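Local structure of short-chain-enoyl-CoA hydratase (Clostridium acetobutylicum, 5Z7R) at residues 13-18 against 47-52; 41-46 against 94-99. The protein catalyses the reversible hydration of crotonyl-CoA and other short-chain enoyl-CoA thioesters to (3S)-3-hydroxyacyl-CoA in butanoate metabolism. One frame throughout, in Å; residues are numbered along the deposited sequence.

Overall arrangement
Interactions 1 and 2 lie about 9 Å apart, centre to centre, and share the run of chain from helix 30-45 into strand 51-56. Both are largely buried. Interaction 1 is the edge-on meeting of two neighbouring parallel strands, so its polar part is backbone to backbone, with small apolar side chains beside it and an exposed fringe at Lys13 and Glu48. Interaction 2 lies where two helices end, and there a buried lysine reaches backbone carbonyls while Ile43 packs against the lysine's CG and Leu96 reaches Ile43 and Glu44 beside it. They meet directly: Val49 CG1 touches Ile43 CG2, and the backbone N of Val52 is hydrogen-bonded to Pro99 O.

Interaction 1 (13-18 against 47-52); sequences KVAVVT and SEVLAV
The carbonyl oxygen of Lys13 is the best-held polar atom, taking two N-H groups from 47-52. The first bond is short and nearly straight: Leu50 N lies 2.7 Å from Lys13 O, in the carbonyl plane, with 175° at the hydrogen. Ala51 N adds a weak, bent second bond, and the CA-H of Val49 also faces the same oxygen. Two residues along, the direction reverses: Ala15 N donates to Ala51 O over 2.9 Å, again in the carbonyl plane. Ala15 pairs with Val52 in parallel, the two side chains on the same face of the sheet; CA-H groups fill in, Val52 CA lying 3.2 Å from Ala15 O. Side chains line up beside this seam. On one side Ala15 CB rests 3.9 Å from Val49 CG1, the valine methyl that stands anti to Val49 N (chi1 178°). Further along, Val17 CG2 crosses Val52 CG1 obliquely at 4.1 Å. At the exposed end Lys13 and Leu50 run side by side in the same direction, Lys13 CD lying 3.6 Å from Leu50 CD1; beyond it the lysine bends at chi3 and chi4 and its tip turns away. The contact pairs the two strands of the beta-alpha-beta unit, 14-19 and 51-56, which helix 30-45 connects in the crotonase fold. Ile43 of that helix covers Val17, Val49 and Val52, whereas Val200 of helix 188-201 touches Lys13, Leu50 and Ala51; strand 6-11 flanks strand 14-19 on its other edge.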
loop_
_atom_site.group_PDB
_atom_site.type_symbol
_atom_site.label_atom_id
_atom_site.label_comp_id
_atom_site.label_asym_id
_atom_site.label_seq_id
_atom_site.Cartn_x
_atom_site.Cartn_y
_atom_site.Cartn_z
ATOM N N LYS A 13 -29.485 23.831 -6.084
ATOM C CA LYS A 13 -28.326 23.043 -6.470
ATOM C C LYS A 13 -28.060 21.879 -5.512
ATOM O O LYS A 13 -27.016 21.219 -5.613
ATOM C CB LYS A 13 -27.086 23.941 -6.623
ATOM C CG LYS A 13 -27.239 25.080 -7.634
ATOM C CD LYS A 13 -25.925 25.820 -7.899
ATOM C CE LYS A 13 -26.110 27.301 -8.250
ATOM N NZ LYS A 13 -26.456 27.558 -9.682
ATOM N N VAL A 14 -29.002 21.582 -4.619
ATOM C CA VAL A 14 -28.811 20.443 -3.721
ATOM C C VAL A 14 -29.920 19.413 -3.824
ATOM O O VAL A 14 -31.084 19.748 -3.878
ATOM C CB VAL A 14 -28.547 20.849 -2.230
ATOM C CG1 VAL A 14 -28.777 22.318 -1.973
ATOM C CG2 VAL A 14 -29.318 19.993 -1.229
ATOM N N ALA A 15 -29.552 18.145 -3.819
ATOM C CA ALA A 15 -30.535 17.099 -3.850
ATOM C C ALA A 15 -30.633 16.447 -2.504
ATOM O O ALA A 15 -29.617 16.101 -1.904
ATOM C CB ALA A 15 -30.170 16.067 -4.894
ATOM N N VAL A 16 -31.862 16.253 -2.043
ATOM C CA VAL A 16 -32.133 15.542 -0.831
ATOM C C VAL A 16 -32.656 14.171 -1.199
ATOM O O VAL A 16 -33.578 14.030 -1.999
ATOM C CB VAL A 16 -33.164 16.297 0.030
ATOM C CG1 VAL A 16 -33.331 15.644 1.386
ATOM C CG2 VAL A 16 -32.750 17.753 0.190
ATOM N N VAL A 17 -32.069 13.158 -0.611
ATOM C CA VAL A 17 -32.450 11.810 -0.901
ATOM C C VAL A 17 -32.906 11.304 0.418
ATOM O O VAL A 17 -32.209 11.462 1.414
ATOM C CB VAL A 17 -31.254 11.006 -1.428
ATOM C CG1 VAL A 17 -31.608 9.550 -1.664
ATOM C CG2 VAL A 17 -30.736 11.614 -2.720
ATOM N N THR A 18 -34.086 10.718 0.442
ATOM C CA THR A 18 -34.682 10.293 1.697
ATOM C C THR A 18 -35.095 8.879 1.533
ATOM O O THR A 18 -35.890 8.567 0.644
ATOM C CB THR A 18 -35.955 11.106 2.073
ATOM O OG1 THR A 18 -35.664 12.514 2.140
ATOM C CG2 THR A 18 -36.472 10.660 3.367
ATOM N N SER A 47 -25.899 17.864 -13.433
ATOM C CA SER A 47 -24.858 18.816 -13.100
ATOM C C SER A 47 -25.403 20.064 -12.393
ATOM O O SER A 47 -24.623 20.873 -11.889
ATOM C CB SER A 47 -24.026 19.172 -14.336
ATOM O OG SER A 47 -24.856 19.481 -15.424
ATOM N N GLU A 48 -26.729 20.208 -12.331
ATOM C CA GLU A 48 -27.331 21.240 -11.489
ATOM C C GLU A 48 -27.245 20.857 -10.008
ATOM O O GLU A 48 -27.256 21.732 -9.140
ATOM C CB GLU A 48 -28.777 21.530 -11.911
ATOM C CG GLU A 48 -28.882 22.461 -13.128
ATOM C CD GLU A 48 -30.304 22.578 -13.689
ATOM O OE1 GLU A 48 -31.243 21.958 -13.135
ATOM O OE2 GLU A 48 -30.488 23.294 -14.699
ATOM N N VAL A 49 -27.151 19.555 -9.730
ATOM C CA VAL A 49 -26.911 19.036 -8.373
ATOM C C VAL A 49 -25.434 19.076 -8.001
ATOM O O VAL A 49 -24.619 18.396 -8.619
ATOM C CB VAL A 49 -27.326 17.570 -8.260
ATOM C CG1 VAL A 49 -27.013 17.053 -6.867
ATOM C CG2 VAL A 49 -28.801 17.418 -8.599
ATOM N N LEU A 50 -25.094 19.885 -7.004
ATOM C CA LEU A 50 -23.705 20.038 -6.561
ATOM C C LEU A 50 -23.513 19.566 -5.122
ATOM O O LEU A 50 -22.417 19.648 -4.593
ATOM C CB LEU A 50 -23.281 21.487 -6.658
ATOM C CG LEU A 50 -23.287 22.090 -8.032
ATOM C CD1 LEU A 50 -23.060 23.582 -7.890
ATOM C CD2 LEU A 50 -22.229 21.487 -8.923
ATOM N N ALA A 51 -24.568 19.111 -4.469
ATOM C CA ALA A 51 -24.398 18.449 -3.202
ATOM C C ALA A 51 -25.605 17.586 -2.908
ATOM O O ALA A 51 -26.654 17.721 -3.543
ATOM C CB ALA A 51 -24.143 19.451 -2.085
ATOM N N VAL A 52 -25.442 16.660 -1.982
ATOM C CA VAL A 52 -26.475 15.704 -1.672
ATOM C C VAL A 52 -26.624 15.601 -0.171
ATOM O O VAL A 52 -25.630 15.651 0.555
ATOM C CB VAL A 52 -26.110 14.308 -2.240
ATOM C CG1 VAL A 52 -27.061 13.234 -1.749
ATOM C CG2 VAL A 52 -26.058 14.354 -3.742
#

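Interaction 2 (41-46 against 94-99); sequences GEIEND and ELLEKP
Lys98 reaches from the turn after helix 76-95 to the C-terminal end of helix 30-45. Its CB points toward that helix, and an unusual first torsion (chi1 -8°) almost eclipses CG with the backbone N. CG passes 4.1 Å from Ile43 CG2, the two side chains crossing obliquely. The chain bends at chi2 and then runs extended, so that CE comes 3.4 Å from the carbonyl oxygen Ile43 O. At the tip NZ donates a hydrogen bond to the backbone oxygen of Asp46, 3.3 Å from NZ to O. The approach is off the usual line: NZ stands above the carbonyl plane, 58° out of it. NZ also has a weak bond to Val49 O, and Glu44 O lies further off, so the ammonium sits among backbone carbonyls at and just beyond the C-terminal end of helix 30-45, where the helix dipole would tend to favour its positive charge. The carboxylate of Asp46 is turned elsewhere, OD1 accepting from Glu48 N. Beside the lysine, Leu96, the first residue to leave helical geometry, swings CG anti to its backbone N (chi1 172°). Its CD1 touches Glu44 CG at 3.6 Å, the side chains crossing, and CD2 lies 4.3 Å from Ile43 CG2. The glutamate's OE1 is held by a salt bridge to Arg92. The contact thus joins the exits of helices 30-45 and 76-95, just ahead of strands 51-56 and 100-104; helix 204-217 borders the 94-99 side, Lys211 bonding Leu96 O, while Glu97 pairs with Arg80 of a neighbouring subunit.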
loop_
_atom_site.group_PDB
_atom_site.type_symbol
_atom_site.label_atom_id
_atom_site.label_comp_id
_atom_site.label_asym_id
_atom_site.label_seq_id
_atom_site.Cartn_x
_atom_site.Cartn_y
_atom_site.Cartn_z
ATOM N N GLY A 41 -27.049 7.193 -9.658
ATOM C CA GLY A 41 -26.747 7.401 -11.082
ATOM C C GLY A 41 -27.479 8.597 -11.661
ATOM O O GLY A 41 -26.940 9.355 -12.515
ATOM N N GLU A 42 -28.715 8.769 -11.207
ATOM C CA GLU A 42 -29.488 9.975 -11.540
ATOM C C GLU A 42 -28.789 11.246 -11.050
ATOM O O GLU A 42 -28.673 12.205 -11.795
ATOM C CB GLU A 42 -30.899 9.870 -10.936
ATOM C CG GLU A 42 -32.008 10.559 -11.715
ATOM C CD GLU A 42 -32.295 9.952 -13.080
ATOM O OE1 GLU A 42 -32.120 8.725 -13.258
ATOM O OE2 GLU A 42 -32.708 10.735 -13.968
ATOM N N ILE A 43 -28.280 11.265 -9.817
ATOM C CA ILE A 43 -27.573 12.478 -9.348
ATOM C C ILE A 43 -26.264 12.649 -10.107
ATOM O O ILE A 43 -25.854 13.776 -10.422
ATOM C CB ILE A 43 -27.329 12.443 -7.841
ATOM C CG1 ILE A 43 -28.667 12.571 -7.112
ATOM C CG2 ILE A 43 -26.345 13.543 -7.408
ATOM C CD1 ILE A 43 -28.728 11.840 -5.788
ATOM N N GLU A 44 -25.627 11.525 -10.432
ATOM C CA GLU A 44 -24.402 11.572 -11.222
ATOM C C GLU A 44 -24.563 12.409 -12.494
ATOM O O GLU A 44 -23.715 13.240 -12.782
ATOM C CB GLU A 44 -23.903 10.164 -11.561
ATOM C CG GLU A 44 -23.163 9.472 -10.417
ATOM C CD GLU A 44 -22.620 8.099 -10.788
ATOM O OE1 GLU A 44 -22.954 7.594 -11.889
ATOM O OE2 GLU A 44 -21.859 7.513 -9.980
ATOM N N ASN A 45 -25.655 12.222 -13.239
ATOM C CA ASN A 45 -25.820 12.930 -14.530
ATOM C C ASN A 45 -26.360 14.345 -14.404
ATOM O O ASN A 45 -26.285 15.108 -15.370
ATOM C CB ASN A 45 -26.693 12.130 -15.504
ATOM C CG ASN A 45 -26.269 10.685 -15.583
ATOM O OD1 ASN A 45 -25.071 10.366 -15.460
ATOM N ND2 ASN A 45 -27.243 9.791 -15.734
ATOM N N ASP A 46 -26.868 14.707 -13.222
ATOM C CA ASP A 46 -27.436 16.039 -13.015
ATOM C C ASP A 46 -26.430 17.069 -12.513
ATOM O O ASP A 46 -26.170 17.174 -11.318
ATOM C CB ASP A 46 -28.624 15.964 -12.064
ATOM C CG ASP A 46 -29.490 17.227 -12.103
ATOM O OD1 ASP A 46 -28.974 18.334 -12.384
ATOM O OD2 ASP A 46 -30.692 17.091 -11.838
ATOM N N GLU A 94 -19.801 6.791 -1.986
ATOM C CA GLU A 94 -18.570 7.340 -1.381
ATOM C C GLU A 94 -17.778 8.090 -2.411
ATOM O O GLU A 94 -17.245 9.165 -2.122
ATOM C CB GLU A 94 -17.750 6.194 -0.783
ATOM C CG GLU A 94 -16.459 6.560 -0.095
ATOM C CD GLU A 94 -15.956 5.388 0.650
ATOM O OE1 GLU A 94 -16.061 5.417 1.879
ATOM O OE2 GLU A 94 -15.565 4.371 0.009
ATOM N N LEU A 95 -17.746 7.572 -3.644
ATOM C CA LEU A 95 -16.912 8.172 -4.703
ATOM C C LEU A 95 -17.638 9.230 -5.497
ATOM O O LEU A 95 -17.001 9.992 -6.259
ATOM C CB LEU A 95 -16.421 7.076 -5.674
ATOM C CG LEU A 95 -15.375 6.140 -5.078
ATOM C CD1 LEU A 95 -15.159 4.897 -5.933
ATOM C CD2 LEU A 95 -14.058 6.913 -4.888
ATOM N N LEU A 96 -18.970 9.250 -5.374
ATOM C CA LEU A 96 -19.800 10.221 -6.096
ATOM C C LEU A 96 -19.149 11.585 -6.120
ATOM O O LEU A 96 -18.807 12.139 -5.080
ATOM C CB LEU A 96 -21.175 10.323 -5.412
ATOM C CG LEU A 96 -22.132 11.412 -5.902
ATOM C CD1 LEU A 96 -22.267 11.334 -7.414
ATOM C CD2 LEU A 96 -23.486 11.259 -5.226
ATOM N N GLU A 97 -19.017 12.159 -7.296
ATOM C CA GLU A 97 -18.305 13.415 -7.433
ATOM C C GLU A 97 -19.029 14.688 -6.951
ATOM O O GLU A 97 -18.552 15.768 -7.152
ATOM C CB GLU A 97 -17.831 13.559 -8.882
ATOM C CG GLU A 97 -16.906 12.413 -9.308
ATOM C CD GLU A 97 -15.720 12.873 -10.148
ATOM O OE1 GLU A 97 -14.541 12.715 -9.681
ATOM O OE2 GLU A 97 -15.989 13.381 -11.274
ATOM N N LYS A 98 -20.152 14.567 -6.277
ATOM C CA LYS A 98 -20.648 15.655 -5.434
ATOM C C LYS A 98 -20.565 15.212 -3.969
ATOM O O LYS A 98 -20.746 14.050 -3.672
ATOM C CB LYS A 98 -22.101 16.069 -5.756
ATOM C CG LYS A 98 -22.771 15.469 -6.994
ATOM C CD LYS A 98 -22.292 16.053 -8.309
ATOM C CE LYS A 98 -23.114 15.504 -9.475
ATOM N NZ LYS A 98 -23.059 16.372 -10.690
ATOM N N PRO A 99 -20.339 16.146 -3.044
ATOM C CA PRO A 99 -20.305 15.862 -1.626
ATOM C C PRO A 99 -21.622 15.364 -1.109
ATOM O O PRO A 99 -22.660 15.876 -1.519
ATOM C CB PRO A 99 -20.043 17.213 -1.030
ATOM C CG PRO A 99 -19.211 17.889 -2.078
ATOM C CD PRO A 99 -19.912 17.522 -3.322
#